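Local coordinates for DUF115 domain-containing protein (Magnetospirillum magneticum AMB-1, PDB 5MU5) that probably transfers sugar to flagellin as a glycosyltransferase of the Maf family, which is involved in bacterial flagella formation, at residues Glu54-Gly58 and Leu129-Gln134; His78-Ala82 and Phe228-Gln233; Ser81-Leu85 and Asp606-Lys610; Thr597-Ala601 and Phe629-Ile633. All blocks are in the same frame, centred on the assembly; numbering follows the deposited sequence.

Contact 1: Glu54-Gly58 and Leu129-Gln134; sequences EFLYG and LGLGYQ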
loop_
_atom_site.group_PDB
_atom_site.type_symbol
_atom_site.label_atom_id
_atom_site.label_comp_id
_atom_site.label_asym_id
_atom_site.label_seq_id
_atom_site.Cartn_x
_atom_site.Cartn_y
_atom_site.Cartn_z
ATOM N N GLU A 54 8.953 37.749 20.651
ATOM C CA GLU A 54 9.721 36.529 20.413
ATOM C C GLU A 54 10.189 36.534 18.975
ATOM O O GLU A 54 9.450 36.934 18.085
ATOM C CB GLU A 54 8.864 35.296 20.643
ATOM C CG GLU A 54 8.393 35.108 22.068
ATOM C CD GLU A 54 7.515 33.880 22.213
ATOM O OE1 GLU A 54 7.004 33.372 21.190
ATOM O OE2 GLU A 54 7.335 33.415 23.353
ATOM N N PHE A 55 11.417 36.077 18.753
ATOM C CA PHE A 55 12.016 36.063 17.429
ATOM C C PHE A 55 12.263 34.632 16.980
ATOM O O PHE A 55 12.684 33.799 17.765
ATOM C CB PHE A 55 13.323 36.850 17.453
ATOM C CG PHE A 55 13.128 38.336 17.587
ATOM C CD1 PHE A 55 12.550 38.878 18.730
ATOM C CD2 PHE A 55 13.530 39.199 16.573
ATOM C CE1 PHE A 55 12.365 40.248 18.854
ATOM C CE2 PHE A 55 13.354 40.571 16.693
ATOM C CZ PHE A 55 12.771 41.096 17.835
ATOM N N LEU A 56 11.990 34.346 15.712
ATOM C CA LEU A 56 12.224 33.016 15.170
ATOM C C LEU A 56 13.705 32.683 15.240
ATOM O O LEU A 56 14.080 31.686 15.822
ATOM C CB LEU A 56 11.705 32.907 13.727
ATOM C CG LEU A 56 12.057 31.623 12.956
ATOM C CD1 LEU A 56 11.609 30.390 13.710
ATOM C CD2 LEU A 56 11.410 31.634 11.579
ATOM N N TYR A 57 14.541 33.544 14.673
ATOM C CA TYR A 57 15.971 33.304 14.644
ATOM C C TYR A 57 16.723 33.942 15.812
ATOM O O TYR A 57 17.594 33.319 16.403
ATOM C CB TYR A 57 16.533 33.762 13.296
ATOM C CG TYR A 57 15.988 32.917 12.166
ATOM C CD1 TYR A 57 16.469 31.626 11.953
ATOM C CD2 TYR A 57 14.976 33.389 11.335
ATOM C CE1 TYR A 57 15.963 30.830 10.949
ATOM C CE2 TYR A 57 14.473 32.606 10.313
ATOM C CZ TYR A 57 14.968 31.323 10.131
ATOM O OH TYR A 57 14.471 30.538 9.135
ATOM N N GLY A 58 16.391 35.178 16.157
ATOM C CA GLY A 58 17.120 35.886 17.214
ATOM C C GLY A 58 18.512 36.237 16.718
ATOM O O GLY A 58 18.847 35.943 15.564
ATOM N N LEU A 129 10.309 25.485 7.573
ATOM C CA LEU A 129 10.877 26.349 6.557
ATOM C C LEU A 129 11.500 27.544 7.251
ATOM O O LEU A 129 12.646 27.895 6.985
ATOM C CB LEU A 129 9.797 26.818 5.580
ATOM C CG LEU A 129 10.203 27.835 4.510
ATOM C CD1 LEU A 129 11.149 27.212 3.508
ATOM C CD2 LEU A 129 8.972 28.344 3.804
ATOM N N GLY A 130 10.742 28.166 8.151
ATOM C CA GLY A 130 11.183 29.404 8.740
ATOM C C GLY A 130 11.229 30.386 7.588
ATOM O O GLY A 130 10.312 30.393 6.764
ATOM N N LEU A 131 12.307 31.170 7.511
ATOM C CA LEU A 131 12.510 32.078 6.399
ATOM C C LEU A 131 13.308 31.449 5.277
ATOM O O LEU A 131 13.618 32.105 4.297
ATOM C CB LEU A 131 13.143 33.390 6.871
ATOM C CG LEU A 131 12.184 34.239 7.726
ATOM C CD1 LEU A 131 12.851 35.523 8.192
ATOM C CD2 LEU A 131 10.906 34.576 6.970
ATOM N N GLY A 132 13.628 30.168 5.405
ATOM C CA GLY A 132 14.255 29.434 4.315
ATOM C C GLY A 132 15.715 29.695 4.057
ATOM O O GLY A 132 16.225 29.337 3.002
ATOM N N TYR A 133 16.406 30.304 5.012
ATOM C CA TYR A 133 17.849 30.533 4.889
ATOM C C TYR A 133 18.641 29.226 4.604
ATOM O O TYR A 133 19.651 29.247 3.913
ATOM C CB TYR A 133 18.386 31.196 6.160
ATOM C CG TYR A 133 17.865 32.598 6.419
ATOM C CD1 TYR A 133 17.950 33.577 5.434
ATOM C CD2 TYR A 133 17.330 32.953 7.654
ATOM C CE1 TYR A 133 17.500 34.864 5.655
ATOM C CE2 TYR A 133 16.881 34.242 7.893
ATOM C CZ TYR A 133 16.966 35.195 6.880
ATOM O OH TYR A 133 16.530 36.486 7.070
ATOM N N GLN A 134 18.175 28.094 5.117
ATOM C CA GLN A 134 18.841 26.811 4.862
ATOM C C GLN A 134 18.761 26.324 3.416
ATOM O O GLN A 134 19.685 25.668 2.942
ATOM C CB GLN A 134 18.308 25.702 5.806
ATOM C CG GLN A 134 16.840 25.285 5.632
ATOM C CD GLN A 134 15.834 26.248 6.266
ATOM O OE1 GLN A 134 16.208 27.270 6.825
ATOM N NE2 GLN A 134 14.557 25.919 6.175
#
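Tyr57 reaches from the end of the small N-terminal sheet into the glycine-rich loop that follows strand 123-127, and there meets Leu131 and Tyr133. Its CG lies beside the backbone N (chi1 -65°), which sends the phenol toward the loop. The hydroxyl accepts the backbone N-H of Leu131, with N and OH 2.8 Å apart, an angle of 157° at the hydrogen, and the donor at the edge of the phenol, in the ring plane. Tyr133 lies over one face of the Tyr57 ring, the planes inclined at 59°, and its OH is bonded to Leu47 O. Leu56 CG lies over the rim of the opposite face. Leu131 comes in at a slant, its CB 3.8 Å from Tyr57 CE2. A side chain at Gly130 would run into the Tyr57 hydroxyl. This glycine also belongs to a type II' turn, whose Leu129 O accepts from Gly132 N and Gln134 NE2 on opposite faces of its plane. A phenylalanine in place of Tyr57 would probably leave Leu131 N without this acceptor. Since Glu151 binds the N-H groups of Leu129 and Gly130, and Tyr57 that of Leu131, successive amides of a loop reminiscent of Rossmann-like folds are held by side chains, and apolar contact supplements this polar grip.

Contact 2: His78-Ala82 and Phe228-Gln233; sequences HRISA and FMRDAQ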
loop_
_atom_site.group_PDB
_atom_site.type_symbol
_atom_site.label_atom_id
_atom_site.label_comp_id
_atom_site.label_asym_id
_atom_site.label_seq_id
_atom_site.Cartn_x
_atom_site.Cartn_y
_atom_site.Cartn_z
ATOM N N HIS A 78 21.571 12.488 9.682
ATOM C CA HIS A 78 20.572 13.375 9.066
ATOM C C HIS A 78 20.095 12.863 7.688
ATOM O O HIS A 78 19.813 13.646 6.784
ATOM C CB HIS A 78 21.199 14.776 8.939
ATOM C CG HIS A 78 21.949 15.199 10.169
ATOM N ND1 HIS A 78 21.319 15.454 11.372
ATOM C CD2 HIS A 78 23.276 15.359 10.398
ATOM C CE1 HIS A 78 22.224 15.775 12.278
ATOM N NE2 HIS A 78 23.418 15.728 11.713
ATOM N N ARG A 79 20.025 11.541 7.562
ATOM C CA ARG A 79 19.700 10.857 6.329
ATOM C C ARG A 79 18.903 9.596 6.611
ATOM O O ARG A 79 19.035 9.001 7.679
ATOM C CB ARG A 79 21.000 10.395 5.657
ATOM C CG ARG A 79 21.948 11.501 5.241
ATOM C CD ARG A 79 21.521 12.100 3.924
ATOM N NE ARG A 79 22.460 13.116 3.488
ATOM C CZ ARG A 79 22.431 13.707 2.301
ATOM N NH1 ARG A 79 21.539 13.368 1.403
ATOM N NH2 ARG A 79 23.320 14.617 1.990
ATOM N N ILE A 80 18.103 9.181 5.639
ATOM C CA ILE A 80 17.523 7.849 5.645
ATOM C C ILE A 80 18.640 6.911 5.168
ATOM O O ILE A 80 19.326 7.225 4.202
ATOM C CB ILE A 80 16.322 7.753 4.676
ATOM C CG1 ILE A 80 15.183 8.696 5.098
ATOM C CG2 ILE A 80 15.804 6.334 4.560
ATOM C CD1 ILE A 80 14.613 8.457 6.478
ATOM N N SER A 81 18.830 5.786 5.856
ATOM C CA SER A 81 19.769 4.728 5.446
ATOM C C SER A 81 19.031 3.395 5.371
ATOM O O SER A 81 19.075 2.597 6.323
ATOM C CB SER A 81 20.923 4.590 6.429
ATOM O OG SER A 81 21.610 5.822 6.546
ATOM N N ALA A 82 18.369 3.154 4.236
ATOM C CA ALA A 82 17.600 1.912 4.012
ATOM C C ALA A 82 18.379 0.847 3.225
ATOM O O ALA A 82 18.493 0.956 2.004
ATOM C CB ALA A 82 16.289 2.232 3.294
ATOM N N PHE A 228 8.932 10.032 10.337
ATOM C CA PHE A 228 9.267 9.809 8.942
ATOM C C PHE A 228 10.428 8.795 8.768
ATOM O O PHE A 228 10.361 7.926 7.911
ATOM C CB PHE A 228 9.542 11.126 8.234
ATOM C CG PHE A 228 9.912 10.954 6.797
ATOM C CD1 PHE A 228 8.931 10.711 5.857
ATOM C CD2 PHE A 228 11.238 11.013 6.392
ATOM C CE1 PHE A 228 9.262 10.541 4.532
ATOM C CE2 PHE A 228 11.577 10.842 5.062
ATOM C CZ PHE A 228 10.584 10.604 4.127
ATOM N N MET A 229 11.448 8.874 9.618
ATOM C CA MET A 229 12.583 7.935 9.582
ATOM C C MET A 229 12.205 6.480 9.783
ATOM O O MET A 229 12.819 5.599 9.188
ATOM C CB MET A 229 13.618 8.296 10.631
ATOM C CG MET A 229 14.323 9.600 10.333
ATOM S SD MET A 229 15.516 10.054 11.594
ATOM C CE MET A 229 16.900 9.028 11.057
ATOM N N ARG A 230 11.235 6.232 10.652
ATOM C CA ARG A 230 10.677 4.896 10.829
ATOM C C ARG A 230 9.780 4.514 9.638
ATOM O O ARG A 230 9.820 3.384 9.163
ATOM C CB ARG A 230 9.900 4.813 12.155
ATOM C CG ARG A 230 10.804 4.919 13.385
ATOM C CD ARG A 230 10.060 4.673 14.690
ATOM N NE ARG A 230 8.822 5.439 14.712
ATOM C CZ ARG A 230 8.672 6.656 15.228
ATOM N NH1 ARG A 230 9.671 7.293 15.833
ATOM N NH2 ARG A 230 7.487 7.243 15.152
ATOM N N ASP A 231 8.999 5.472 9.150
ATOM C CA ASP A 231 8.062 5.271 8.026
ATOM C C ASP A 231 8.718 5.082 6.649
ATOM O O ASP A 231 8.124 4.467 5.758
ATOM C CB ASP A 231 7.143 6.505 7.849
ATOM C CG ASP A 231 6.036 6.623 8.900
ATOM O OD1 ASP A 231 5.807 5.672 9.682
ATOM O OD2 ASP A 231 5.372 7.698 8.905
ATOM N N ALA A 232 9.900 5.669 6.460
ATOM C CA ALA A 232 10.494 5.794 5.118
ATOM C C ALA A 232 10.693 4.471 4.399
ATOM O O ALA A 232 10.315 4.344 3.250
ATOM C CB ALA A 232 11.808 6.571 5.174
ATOM N N GLN A 233 11.276 3.505 5.088
ATOM C CA GLN A 233 11.490 2.171 4.540
ATOM C C GLN A 233 10.215 1.426 4.054
ATOM O O GLN A 233 10.271 0.631 3.114
ATOM C CB GLN A 233 12.170 1.319 5.607
ATOM C CG GLN A 233 13.574 1.804 5.960
ATOM C CD GLN A 233 14.209 0.972 7.064
ATOM O OE1 GLN A 233 13.522 0.439 7.957
ATOM N NE2 GLN A 233 15.527 0.855 7.013
#
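Ile80 drives its CD1 methyl into the surface of helix 219-235, where Phe228, Met229 and Ala232 receive it. The torsions account for this reach: CG1 lies beside the backbone N and anti to the carbonyl carbon (chi1 -63°), and a second bend (chi2 -59°) swings CD1 toward the helix. The methyl ends 3.6 Å from Ala232 CB and 3.7 Å from Met229 CA, touching the backbone at Met229 as well as side chains. Phe228 presents the CD2-CE2 side of its ring, CE2 at 4.1 Å from Ile80 CD1, the two side chains crossing at about a right angle, while Ala232 CB sits over the rim of one face of the same ring. Met229 first runs out straight, its CG passing 4.0 Å from Ile80 CD1, then turns at its last torsion (chi3 81°) to bring CE near the carbonyl oxygen of Arg79.

One turn further along, Gln233 stretches beyond CG and lies against Ala82, with CG 3.8 Å from Ala82 CB. Its NE2 stays 4.0 Å from Ser81 O, and no hydrogen bond joins the two segments, so the contact is one of van der Waals packing. Arg79 turns away from the helix, its NH1 bonding to Trp209 O, with a salt bridge to Asp142 and a cation-pi contact with Trp209. The loop is tied to edge strand 211-214 and the residues before it: His78 pairs through its backbone with Leu212, Ile80 with Trp209 and Thr210, and Leu212 packs against Ile80, Phe228 and Met229, joining loop, strand and helix 219-235 in one apolar layer.

Contact 3: Ser81-Leu85 and Asp606-Lys610; sequences SAAPL and DYYVK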
loop_
_atom_site.group_PDB
_atom_site.type_symbol
_atom_site.label_atom_id
_atom_site.label_comp_id
_atom_site.label_asym_id
_atom_site.label_seq_id
_atom_site.Cartn_x
_atom_site.Cartn_y
_atom_site.Cartn_z
ATOM N N SER A 81 18.830 5.786 5.856
ATOM C CA SER A 81 19.769 4.728 5.446
ATOM C C SER A 81 19.031 3.395 5.371
ATOM O O SER A 81 19.075 2.597 6.323
ATOM C CB SER A 81 20.923 4.590 6.429
ATOM O OG SER A 81 21.610 5.822 6.546
ATOM N N ALA A 82 18.369 3.154 4.236
ATOM C CA ALA A 82 17.600 1.912 4.012
ATOM C C ALA A 82 18.379 0.847 3.225
ATOM O O ALA A 82 18.493 0.956 2.004
ATOM C CB ALA A 82 16.289 2.232 3.294
ATOM N N ALA A 83 18.893 -0.182 3.911
ATOM C CA ALA A 83 19.577 -1.304 3.231
ATOM C C ALA A 83 18.559 -2.053 2.347
ATOM O O ALA A 83 17.363 -2.020 2.635
ATOM C CB ALA A 83 20.230 -2.242 4.237
ATOM N N PRO A 84 19.026 -2.747 1.286
ATOM C CA PRO A 84 18.097 -3.290 0.276
ATOM C C PRO A 84 17.346 -4.624 0.531
ATOM O O PRO A 84 16.527 -5.000 -0.314
ATOM C CB PRO A 84 18.984 -3.427 -0.980
ATOM C CG PRO A 84 20.392 -3.180 -0.532
ATOM C CD PRO A 84 20.413 -3.114 0.967
ATOM N N LEU A 85 17.593 -5.327 1.643
ATOM C CA LEU A 85 16.873 -6.592 1.929
ATOM C C LEU A 85 16.434 -6.689 3.392
ATOM O O LEU A 85 15.542 -5.951 3.821
ATOM C CB LEU A 85 17.715 -7.827 1.539
ATOM C CG LEU A 85 17.728 -8.320 0.070
ATOM C CD1 LEU A 85 18.342 -7.306 -0.900
ATOM C CD2 LEU A 85 18.461 -9.656 -0.059
ATOM N N ASP A 606 20.314 1.723 -6.913
ATOM C CA ASP A 606 20.420 3.080 -6.407
ATOM C C ASP A 606 21.169 3.098 -5.074
ATOM O O ASP A 606 21.977 3.994 -4.806
ATOM C CB ASP A 606 19.038 3.709 -6.249
ATOM C CG ASP A 606 19.097 5.041 -5.540
ATOM O OD1 ASP A 606 19.512 6.055 -6.169
ATOM O OD2 ASP A 606 18.749 5.074 -4.324
ATOM N N TYR A 607 20.893 2.101 -4.244
ATOM C CA TYR A 607 21.542 1.976 -2.969
ATOM C C TYR A 607 23.048 1.788 -3.172
ATOM O O TYR A 607 23.862 2.480 -2.552
ATOM C CB TYR A 607 20.956 0.802 -2.169
ATOM C CG TYR A 607 21.612 0.631 -0.820
ATOM C CD1 TYR A 607 21.140 1.305 0.295
ATOM C CD2 TYR A 607 22.729 -0.173 -0.676
ATOM C CE1 TYR A 607 21.761 1.168 1.530
ATOM C CE2 TYR A 607 23.354 -0.324 0.543
ATOM C CZ TYR A 607 22.865 0.345 1.650
ATOM O OH TYR A 607 23.505 0.195 2.866
ATOM N N TYR A 608 23.422 0.871 -4.052
ATOM C CA TYR A 608 24.841 0.540 -4.200
ATOM C C TYR A 608 25.679 1.540 -5.000
ATOM O O TYR A 608 26.857 1.734 -4.671
ATOM C CB TYR A 608 25.020 -0.904 -4.681
ATOM C CG TYR A 608 24.622 -1.912 -3.607
ATOM C CD1 TYR A 608 25.425 -2.110 -2.495
ATOM C CD2 TYR A 608 23.442 -2.657 -3.703
ATOM C CE1 TYR A 608 25.078 -3.026 -1.511
ATOM C CE2 TYR A 608 23.086 -3.562 -2.724
ATOM C CZ TYR A 608 23.909 -3.743 -1.632
ATOM O OH TYR A 608 23.586 -4.634 -0.639
ATOM N N VAL A 609 25.104 2.199 -6.014
ATOM C CA VAL A 609 25.901 3.175 -6.776
ATOM C C VAL A 609 26.396 4.368 -5.948
ATOM O O VAL A 609 27.464 4.912 -6.229
ATOM C CB VAL A 609 25.195 3.772 -8.017
ATOM C CG1 VAL A 609 25.026 2.730 -9.070
ATOM C CG2 VAL A 609 23.869 4.411 -7.660
ATOM N N LYS A 610 25.605 4.808 -4.976
ATOM C CA LYS A 610 26.036 5.876 -4.081
ATOM C C LYS A 610 27.190 5.457 -3.159
ATOM O O LYS A 610 27.815 6.298 -2.564
ATOM C CB LYS A 610 24.918 6.259 -3.122
ATOM C CG LYS A 610 23.682 6.864 -3.713
ATOM C CD LYS A 610 22.836 7.315 -2.538
ATOM C CE LYS A 610 21.399 7.493 -2.952
ATOM N NZ LYS A 610 20.713 6.176 -3.042
#
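Pro84 lies over the face of the Tyr607 ring in a CH-pi contact: its CD is 4.1 Å from the ring centroid and 11° off the normal, although the proline is poorly ordered. Tyr607 is turned to it by a CG anti to the backbone N (chi1 180°), which swings the phenol off the helix toward the loop.

Apolar packing adds a second aromatic partner. Pro84 CG comes within 3.5 Å of Tyr608 CE2 and sits in the angle between the two rings, which themselves touch, Tyr607 CD2 lying over the Tyr608 face. Ala83 CA approaches Tyr607 CE1 at 3.7 Å. The carbonyl oxygen of Ala82 meets the same ring obliquely, 3.2 Å from Tyr607 CD1. A serine in place of Tyr607 would probably cost Pro84 its CH-pi partner and leave a gap under Ala82 and Ala83.

Within the helix, Lys610 NZ meets Asp606 OD2 at 2.6 Å in a salt bridge; Asp208 is a second acidic partner. Tyr607 makes a cation-pi contact with Arg611, and Tyr608 meets Phe112 edge-to-face. The central motif is a proline-aromatic CH-pi contact, and it joins a loop of the Maf N-terminal domain to helix 589-609 of the C-terminal helical bundle.

Contact 4: Thr597-Ala601 and Phe629-Ile633; sequences TLMMA and FHQMI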
loop_
_atom_site.group_PDB
_atom_site.type_symbol
_atom_site.label_atom_id
_atom_site.label_comp_id
_atom_site.label_asym_id
_atom_site.label_seq_id
_atom_site.Cartn_x
_atom_site.Cartn_y
_atom_site.Cartn_z
ATOM N N THR A 597 8.829 -5.421 -9.953
ATOM C CA THR A 597 10.108 -6.003 -10.218
ATOM C C THR A 597 11.118 -4.932 -10.625
ATOM O O THR A 597 12.173 -4.806 -9.980
ATOM C CB THR A 597 9.945 -7.128 -11.225
ATOM O OG1 THR A 597 9.112 -8.140 -10.621
ATOM C CG2 THR A 597 11.296 -7.726 -11.616
ATOM N N LEU A 598 10.782 -4.120 -11.628
ATOM C CA LEU A 598 11.694 -3.048 -12.072
ATOM C C LEU A 598 12.034 -1.992 -10.991
ATOM O O LEU A 598 13.186 -1.545 -10.897
ATOM C CB LEU A 598 11.158 -2.352 -13.319
ATOM C CG LEU A 598 10.944 -3.239 -14.550
ATOM C CD1 LEU A 598 10.464 -2.392 -15.709
ATOM C CD2 LEU A 598 12.197 -4.006 -14.938
ATOM N N MET A 599 11.052 -1.605 -10.178
ATOM C CA MET A 599 11.287 -0.615 -9.124
ATOM C C MET A 599 12.152 -1.161 -7.999
ATOM O O MET A 599 12.920 -0.425 -7.393
ATOM C CB MET A 599 9.980 -0.065 -8.541
ATOM C CG MET A 599 9.247 0.943 -9.426
ATOM S SD MET A 599 10.154 2.478 -9.753
ATOM C CE MET A 599 11.051 2.061 -11.239
ATOM N N MET A 600 12.033 -2.440 -7.716
ATOM C CA MET A 600 12.887 -3.037 -6.734
ATOM C C MET A 600 14.309 -3.153 -7.248
ATOM O O MET A 600 15.257 -2.971 -6.465
ATOM C CB MET A 600 12.361 -4.397 -6.343
ATOM C CG MET A 600 11.082 -4.240 -5.571
ATOM S SD MET A 600 11.345 -3.170 -4.145
ATOM C CE MET A 600 12.259 -4.349 -3.125
ATOM N N ALA A 601 14.461 -3.462 -8.541
ATOM C CA ALA A 601 15.782 -3.472 -9.138
ATOM C C ALA A 601 16.403 -2.077 -9.027
ATOM O O ALA A 601 17.551 -1.945 -8.653
ATOM C CB ALA A 601 15.720 -3.933 -10.573
ATOM N N PHE A 629 20.766 -4.586 -16.079
ATOM C CA PHE A 629 19.383 -4.156 -16.155
ATOM C C PHE A 629 18.770 -4.668 -17.465
ATOM O O PHE A 629 17.639 -5.147 -17.466
ATOM C CB PHE A 629 19.298 -2.640 -16.032
ATOM C CG PHE A 629 17.905 -2.112 -15.839
ATOM C CD1 PHE A 629 17.300 -2.150 -14.584
ATOM C CD2 PHE A 629 17.207 -1.536 -16.904
ATOM C CE1 PHE A 629 16.015 -1.654 -14.392
ATOM C CE2 PHE A 629 15.922 -1.029 -16.714
ATOM C CZ PHE A 629 15.324 -1.093 -15.455
ATOM N N HIS A 630 19.533 -4.579 -18.561
ATOM C CA HIS A 630 19.131 -5.135 -19.865
ATOM C C HIS A 630 18.943 -6.646 -19.851
ATOM O O HIS A 630 17.965 -7.154 -20.405
ATOM C CB HIS A 630 20.140 -4.787 -20.961
ATOM C CG HIS A 630 19.786 -3.567 -21.737
ATOM N ND1 HIS A 630 19.219 -3.629 -22.992
ATOM C CD2 HIS A 630 19.899 -2.250 -21.435
ATOM C CE1 HIS A 630 19.004 -2.402 -23.435
ATOM N NE2 HIS A 630 19.411 -1.547 -22.510
ATOM N N GLN A 631 19.890 -7.375 -19.270
ATOM C CA GLN A 631 19.729 -8.818 -19.160
ATOM C C GLN A 631 18.462 -9.146 -18.369
ATOM O O GLN A 631 17.723 -10.046 -18.745
ATOM C CB GLN A 631 20.949 -9.496 -18.548
ATOM C CG GLN A 631 22.074 -9.737 -19.551
ATOM C CD GLN A 631 23.312 -10.391 -18.931
ATOM O OE1 GLN A 631 23.216 -11.224 -18.016
ATOM N NE2 GLN A 631 24.488 -10.013 -19.433
ATOM N N MET A 632 18.196 -8.402 -17.298
ATOM C CA MET A 632 16.989 -8.619 -16.519
ATOM C C MET A 632 15.743 -8.399 -17.376
ATOM O O MET A 632 14.816 -9.223 -17.376
ATOM C CB MET A 632 16.937 -7.680 -15.327
ATOM C CG MET A 632 15.826 -7.994 -14.346
ATOM S SD MET A 632 15.746 -6.836 -12.979
ATOM C CE MET A 632 15.078 -5.412 -13.823
ATOM N N ILE A 633 15.727 -7.287 -18.100
ATOM C CA ILE A 633 14.593 -6.966 -18.954
ATOM C C ILE A 633 14.429 -8.011 -20.065
ATOM O O ILE A 633 13.305 -8.353 -20.422
ATOM C CB ILE A 633 14.673 -5.504 -19.436
ATOM C CG1 ILE A 633 14.186 -4.630 -18.280
ATOM C CG2 ILE A 633 13.822 -5.283 -20.675
ATOM C CD1 ILE A 633 14.326 -3.142 -18.470
#
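The helical segments bearing Leu598 and Met632 run nearly antiparallel, at 163° between their directions, with axes 11.7 Å apart at closest approach. Across this rather wide spacing the nearest CA atoms are those of Ala601 and Phe629, at 7.9 Å, and of Leu598 and Ile633, at 8.4 Å, which leaves side chains to fill the interval.

Leu598 and Met632 do most of this. The methionine chain leaves extended, CG anti to the backbone N (chi1 -171°), and bends at chi3 (73°) to set CE against both Leu598 and Ala601. Met632 CE is 3.4 Å from Leu598 CD2, tighter than usual for two carbons, and 3.6 Å from Ala601 CB. The same Leu598 methyl touches Ile633 CG1 at 3.9 Å, the side chains crossing at about a right angle. Phe629 offers its ring edge to Ala601 CB, more loosely, at 4.5 Å from CE1.

Around the pair, helix 92-107 brings Ile93 against Met632 and Phe97 against Ala601, and helix 546-564 places Cys557 by Leu598 and Met561 by Phe629. No hydrogen bond links the two segments; within this buried part of the helical bundle, the contact between them is a fit of hydrocarbon and thioether groups.

Contacts 1 and 2 lie within the Maf N-terminal range, their centres about 25 Å apart, and their segments alternate along the chain. Both adjoin the four-stranded parallel sheet: contact 1 uses the loop after strand 123-127, contact 2 the surroundings of edge strand 211-214. Contact 3, about 12 Å from contact 2 between centres, takes up the same loop at Ser81 and Ala82 and carries it on to helix 589-609 of the C-terminal bundle. Contact 4 shares that helix, its centre about 15 Å from that of contact 3 and about 44 Å from that of contact 1; it follows contacts 1 and 2 in series but alternates with contact 3. Regions some 520 residues apart are thereby united.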